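PDB 3MN8: carboxypeptidase D from Drosophila melanogaster, which releases C-terminal arginine and lysine residues from peptides and proteins, using zinc, and so processes growth factors, peptide hormones and neuropeptides. Local coordinates for residues Tyr96-His101 / Ala214-Gly219; Asp103-Arg108 / Cys309-Ala314. All coordinates share one frame; numbering follows the deposited sequence.

Contact 1: Tyr96-His101 / Ala214-Gly219; sequences YIANMH and ANFHGG. With ZN (zinc ion), chain F; GEM ((2-guanidinoethylmercapto)succinic acid), chain G.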
# COMPACT_ATOMS: atom_id res chain seq x y z
N TYR A 96 -0.82 0.00 -4.36
CA TYR A 96 -0.30 1.36 -4.22
C TYR A 96 -1.43 2.36 -4.51
O TYR A 96 -2.06 2.29 -5.57
CB TYR A 96 0.85 1.60 -5.20
CG TYR A 96 2.20 1.18 -4.68
CD1 TYR A 96 2.43 1.03 -3.32
CD2 TYR A 96 3.26 0.94 -5.55
CE1 TYR A 96 3.66 0.67 -2.84
CE2 TYR A 96 4.51 0.56 -5.08
CZ TYR A 96 4.70 0.43 -3.71
OH TYR A 96 5.92 0.04 -3.20
N ILE A 97 -1.71 3.26 -3.58
CA ILE A 97 -2.68 4.30 -3.88
C ILE A 97 -2.00 5.66 -3.89
O ILE A 97 -1.01 5.86 -3.17
CB ILE A 97 -3.91 4.31 -2.94
CG1 ILE A 97 -4.68 2.98 -2.99
CG2 ILE A 97 -4.86 5.42 -3.36
CD1 ILE A 97 -4.20 1.92 -2.04
N ALA A 98 -2.50 6.58 -4.71
CA ALA A 98 -1.96 7.93 -4.76
C ALA A 98 -3.06 8.99 -4.83
O ALA A 98 -4.24 8.68 -4.96
CB ALA A 98 -1.03 8.05 -5.94
N ASN A 99 -2.65 10.24 -4.73
CA ASN A 99 -3.52 11.38 -5.00
C ASN A 99 -4.84 11.41 -4.24
O ASN A 99 -5.86 11.85 -4.79
CB ASN A 99 -3.80 11.49 -6.50
CG ASN A 99 -4.38 12.84 -6.88
OD1 ASN A 99 -5.45 12.93 -7.49
ND2 ASN A 99 -3.69 13.91 -6.52
N MET A 100 -4.83 10.94 -2.99
CA MET A 100 -6.06 10.99 -2.20
C MET A 100 -6.37 12.44 -1.87
O MET A 100 -7.52 12.86 -1.83
CB MET A 100 -5.97 10.13 -0.94
CG MET A 100 -5.22 10.74 0.22
SD MET A 100 -5.26 9.63 1.64
CE MET A 100 -6.99 9.19 1.66
N HIS A 101 -5.31 13.21 -1.63
CA HIS A 101 -5.43 14.65 -1.62
C HIS A 101 -5.12 15.10 -3.04
O HIS A 101 -3.97 15.03 -3.50
CB HIS A 101 -4.49 15.28 -0.60
CG HIS A 101 -4.77 14.85 0.81
ND1 HIS A 101 -3.96 13.97 1.50
CD2 HIS A 101 -5.78 15.16 1.65
CE1 HIS A 101 -4.46 13.77 2.70
NE2 HIS A 101 -5.56 14.48 2.82
N ALA A 214 0.85 1.03 0.27
CA ALA A 214 1.38 2.36 0.53
C ALA A 214 0.47 3.37 -0.12
O ALA A 214 -0.07 3.10 -1.18
CB ALA A 214 2.78 2.48 -0.03
N ASN A 215 0.27 4.52 0.53
CA ASN A 215 -0.39 5.64 -0.14
C ASN A 215 0.43 6.95 -0.10
O ASN A 215 1.12 7.26 0.88
CB ASN A 215 -1.88 5.79 0.23
CG ASN A 215 -2.11 6.44 1.56
OD1 ASN A 215 -2.61 7.56 1.62
ND2 ASN A 215 -1.75 5.75 2.65
N PHE A 216 0.37 7.68 -1.21
CA PHE A 216 1.33 8.73 -1.47
C PHE A 216 0.72 10.10 -1.32
O PHE A 216 -0.40 10.36 -1.77
CB PHE A 216 1.94 8.55 -2.85
CG PHE A 216 2.58 7.21 -3.04
CD1 PHE A 216 1.86 6.14 -3.51
CD2 PHE A 216 3.91 7.02 -2.69
CE1 PHE A 216 2.45 4.90 -3.66
CE2 PHE A 216 4.51 5.77 -2.83
CZ PHE A 216 3.78 4.72 -3.31
N HIS A 217 1.48 10.98 -0.68
CA HIS A 217 1.05 12.32 -0.40
C HIS A 217 2.18 13.27 -0.76
O HIS A 217 3.28 12.83 -1.07
CB HIS A 217 0.72 12.45 1.09
CG HIS A 217 -0.47 11.65 1.52
ND1 HIS A 217 -1.70 12.22 1.77
CD2 HIS A 217 -0.63 10.32 1.73
CE1 HIS A 217 -2.56 11.29 2.12
NE2 HIS A 217 -1.93 10.12 2.10
N GLY A 218 1.89 14.56 -0.70
CA GLY A 218 2.90 15.56 -0.98
C GLY A 218 2.84 16.60 0.11
O GLY A 218 1.86 16.66 0.86
N GLY A 219 3.87 17.42 0.21
CA GLY A 219 3.91 18.46 1.21
C GLY A 219 5.20 18.32 1.97
O GLY A 219 5.73 19.28 2.54
ZN ZN F . -1.86 14.35 1.65
C8 GEM G . -1.10 13.96 6.43
S7 GEM G . -1.03 12.21 6.23
C6 GEM G . 0.65 11.89 6.68
C5 GEM G . 1.03 12.45 8.06
N3 GEM G . 0.32 11.66 9.06
C1 GEM G . 0.24 11.92 10.36
N4 GEM G . -0.44 11.11 11.16
N2 GEM G . 0.83 13.00 10.87
C9 GEM G . -2.55 14.37 6.32
O14 GEM G . -3.39 13.49 6.02
O15 GEM G . -2.87 15.55 6.54
C10 GEM G . -0.21 14.73 5.44
C11 GEM G . -0.63 14.69 3.97
O12 GEM G . 0.26 14.40 3.13
O13 GEM G . -1.81 14.97 3.64
O HOH W 1 -2.77 9.22 -1.54
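His101 and His217 meet at the catalytic zinc of this M14 metallocarboxypeptidase domain, where the chain runs on from two neighbouring parallel strands, 93-97 and 212-217, of its central mixed sheet. Each binds the metal through ND1, and each of these bonds measures 2.1 Å. The two ND1 atoms are only 2.9 Å apart, a closeness imposed by the shared metal and not by a hydrogen bond. The rings meet rim to rim with their planes at 55°. Glu104 and a carboxylate of the inhibitor (2-guanidinoethylmercapto)succinic acid complete the coordination, while the sulfur of the inhibitor lies over a face of the His217 ring.

A second shell fixes the rotation of both imidazoles. His217 NE2 donates to Asn215 OD1 at 2.7 Å, reaching the carbonyl from above its plane, and His101 NE2 is hydrogen-bonded to Asp172. Met100 comes to the edge of the His217 ring, where its SD lies 3.2 Å from CE1; SD also touches Asn215 OD1.

Farther back, the two strands pair in parallel. Ile97 N donates to Ala214 O almost straight, and Phe216 N donates to Ile97 O along a more bent path. Beyond this pairing the chains part, and a water bridges them, accepting from Met100 N and donating to Phe216 O. With CG anti to its carbonyl carbon (chi1 -57°), the Phe216 ring has its CD1 edge near Ile97 O and its CE1-CZ edge at the face of Tyr96, a T-shaped pair with centroids 5.3 Å apart and planes at 76°. Helix 317-333 packs against both rings, and on the sheet face carrying Tyr96 and Ala214, Ala214 CB reaches Tyr96 CE1 at 3.5 Å.

Contact 2: Asp103-Arg108 / Cys309-Ala314; sequences DETVGR and CKYPAA. With ZN (zinc ion), chain F; GEM ((2-guanidinoethylmercapto)succinic acid), chain G.
Thr105 sets its methyl squarely over the ring of Tyr311, where the zinc-binding turn that leads into helix 106-121 meets the loop after strand 300-305 in the M14 carboxypeptidase fold. Thr105 CG2 stands 3.3 Å from the ring centroid, only 8° off the normal, a CH-pi contact in which the two side chains cross at about a right angle. Thr105 OG1 lies toward the rim, 3.1 Å from Tyr311 CD2. With chi1 at 58°, OG1 sits between the backbone N and the carbonyl carbon, leaving CG2 anti to the carbonyl carbon and over the ring. Tyr40 makes an edge-to-face pair with Tyr311, and Tyr148 touches both Thr105 and Tyr311. An alanine in place of Tyr311 would probably leave the Thr105 methyl without its aromatic platform and open a gap beside Tyr40 and Tyr148.

Next along the chains, Val106 and Pro312 also cross at about a right angle, CG2 of the valine meeting CG of the proline at 3.4 Å. The backbones are joined by Thr105 N, which donates to Lys310 O at 3.1 Å and 168°.

On the side nearer the metal, Lys310 runs its extended chain beside Glu104, and its CB packs on Asp103 O. Its NZ remains 4.3 Å from Glu104 OE2, too far for a salt bridge, though its charge may still be felt by the carboxylates. Asp103 OD1 is hydrogen-bonded to Ser158, and a disulfide joins Cys309, in the same loop as Lys310, to Cys156. Glu104 extends beyond CG and binds zinc with both oxygens, OE1 and OE2 each 2.0 Å from the metal.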
# COMPACT_ATOMS: atom_id res chain seq x y z
N ASP A 103 -4.55 17.70 -4.62
CA ASP A 103 -3.47 18.65 -4.92
C ASP A 103 -2.07 18.08 -4.65
O ASP A 103 -1.07 18.74 -4.90
CB ASP A 103 -3.68 19.95 -4.15
CG ASP A 103 -4.06 19.72 -2.69
OD1 ASP A 103 -4.57 20.67 -2.07
OD2 ASP A 103 -3.86 18.60 -2.17
N GLU A 104 -2.01 16.85 -4.14
CA GLU A 104 -0.75 16.15 -3.94
C GLU A 104 -0.60 15.14 -5.06
O GLU A 104 -1.14 14.02 -5.00
CB GLU A 104 -0.73 15.46 -2.58
CG GLU A 104 -0.96 16.39 -1.40
CD GLU A 104 -1.18 15.62 -0.13
OE1 GLU A 104 -0.93 14.40 -0.14
OE2 GLU A 104 -1.61 16.21 0.88
N THR A 105 0.17 15.53 -6.08
CA THR A 105 0.05 14.95 -7.42
C THR A 105 1.19 14.04 -7.89
O THR A 105 0.98 13.21 -8.76
CB THR A 105 -0.11 16.10 -8.44
OG1 THR A 105 1.01 17.00 -8.34
CG2 THR A 105 -1.38 16.89 -8.14
N VAL A 106 2.40 14.19 -7.34
CA VAL A 106 3.55 13.42 -7.83
C VAL A 106 3.29 11.90 -7.79
O VAL A 106 3.49 11.19 -8.78
CB VAL A 106 4.85 13.78 -7.07
CG1 VAL A 106 6.05 12.97 -7.59
CG2 VAL A 106 5.13 15.28 -7.15
N GLY A 107 2.82 11.40 -6.65
CA GLY A 107 2.50 9.98 -6.50
C GLY A 107 1.63 9.50 -7.64
O GLY A 107 1.84 8.42 -8.20
N ARG A 108 0.63 10.32 -7.97
CA ARG A 108 -0.25 10.06 -9.11
C ARG A 108 0.58 9.64 -10.31
O ARG A 108 0.43 8.53 -10.82
CB ARG A 108 -1.09 11.30 -9.46
CG ARG A 108 -1.61 11.26 -10.87
CD ARG A 108 -2.35 12.53 -11.28
NE ARG A 108 -3.76 12.47 -10.89
CZ ARG A 108 -4.81 12.34 -11.70
NH1 ARG A 108 -4.68 12.26 -13.02
NH2 ARG A 108 -6.01 12.30 -11.16
N CYS A 309 6.94 20.30 -2.67
CA CYS A 309 5.89 20.92 -3.46
C CYS A 309 4.75 19.94 -3.78
O CYS A 309 4.94 18.93 -4.46
CB CYS A 309 6.46 21.50 -4.74
SG CYS A 309 5.22 22.36 -5.72
N LYS A 310 3.56 20.25 -3.27
CA LYS A 310 2.41 19.37 -3.45
C LYS A 310 2.13 19.07 -4.92
O LYS A 310 1.96 17.91 -5.31
CB LYS A 310 1.17 19.96 -2.77
CG LYS A 310 1.29 20.08 -1.27
CD LYS A 310 0.01 20.61 -0.63
CE LYS A 310 -0.10 20.13 0.84
NZ LYS A 310 -1.40 20.48 1.52
N TYR A 311 2.08 20.12 -5.73
CA TYR A 311 1.77 20.01 -7.16
C TYR A 311 2.86 20.65 -8.01
O TYR A 311 2.70 21.78 -8.45
CB TYR A 311 0.45 20.71 -7.47
CG TYR A 311 -0.27 20.20 -8.71
CD1 TYR A 311 -1.66 20.24 -8.79
CD2 TYR A 311 0.42 19.68 -9.80
CE1 TYR A 311 -2.34 19.78 -9.91
CE2 TYR A 311 -0.25 19.21 -10.92
CZ TYR A 311 -1.63 19.26 -10.97
OH TYR A 311 -2.32 18.81 -12.08
N PRO A 312 3.98 19.93 -8.25
CA PRO A 312 5.07 20.51 -9.03
C PRO A 312 4.75 20.49 -10.52
O PRO A 312 3.68 20.02 -10.91
CB PRO A 312 6.27 19.60 -8.72
CG PRO A 312 5.78 18.61 -7.65
CD PRO A 312 4.29 18.57 -7.77
N ALA A 313 5.67 20.99 -11.34
CA ALA A 313 5.48 21.02 -12.79
C ALA A 313 5.99 19.74 -13.44
O ALA A 313 6.87 19.07 -12.90
CB ALA A 313 6.18 22.25 -13.41
N ALA A 314 5.44 19.42 -14.60
CA ALA A 314 5.78 18.19 -15.31
C ALA A 314 7.29 17.91 -15.42
O ALA A 314 7.73 16.79 -15.16
CB ALA A 314 5.14 18.20 -16.70
ZN ZN F . -1.86 14.35 1.65
C8 GEM G . -1.10 13.96 6.43
S7 GEM G . -1.03 12.21 6.23
C6 GEM G . 0.65 11.89 6.68
C5 GEM G . 1.03 12.45 8.06
N3 GEM G . 0.32 11.66 9.06
C1 GEM G . 0.24 11.92 10.36
N4 GEM G . -0.44 11.11 11.16
N2 GEM G . 0.83 13.00 10.87
C9 GEM G . -2.55 14.37 6.32
O14 GEM G . -3.39 13.49 6.02
O15 GEM G . -2.87 15.55 6.54
C10 GEM G . -0.21 14.73 5.44
C11 GEM G . -0.63 14.69 3.97
O12 GEM G . 0.26 14.40 3.13
O13 GEM G . -1.81 14.97 3.64

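Overall arrangement
Both contacts are buried and converge on the same zinc and inhibitor, their centres about 10 Å apart. Contact 1 belongs to the middle of the sheet, about 10 Å from the centre of the chain, and joins strands 93-97 and 212-217 by backbone pairing and aromatic packing. Contact 2 lies farther out, about 19 Å from that centre, and joins the start of helix 106-121 to an irregular loop with a partly exposed lysine; its chemistry is a backbone bond, a methyl on an aromatic face, a valine-proline contact and the lysine chain. Contact 1 supplies two imidazole nitrogen ligands, contact 2 a bidentate carboxylate. Asn99 ND2 bonds to Glu104 O, linking the two directly.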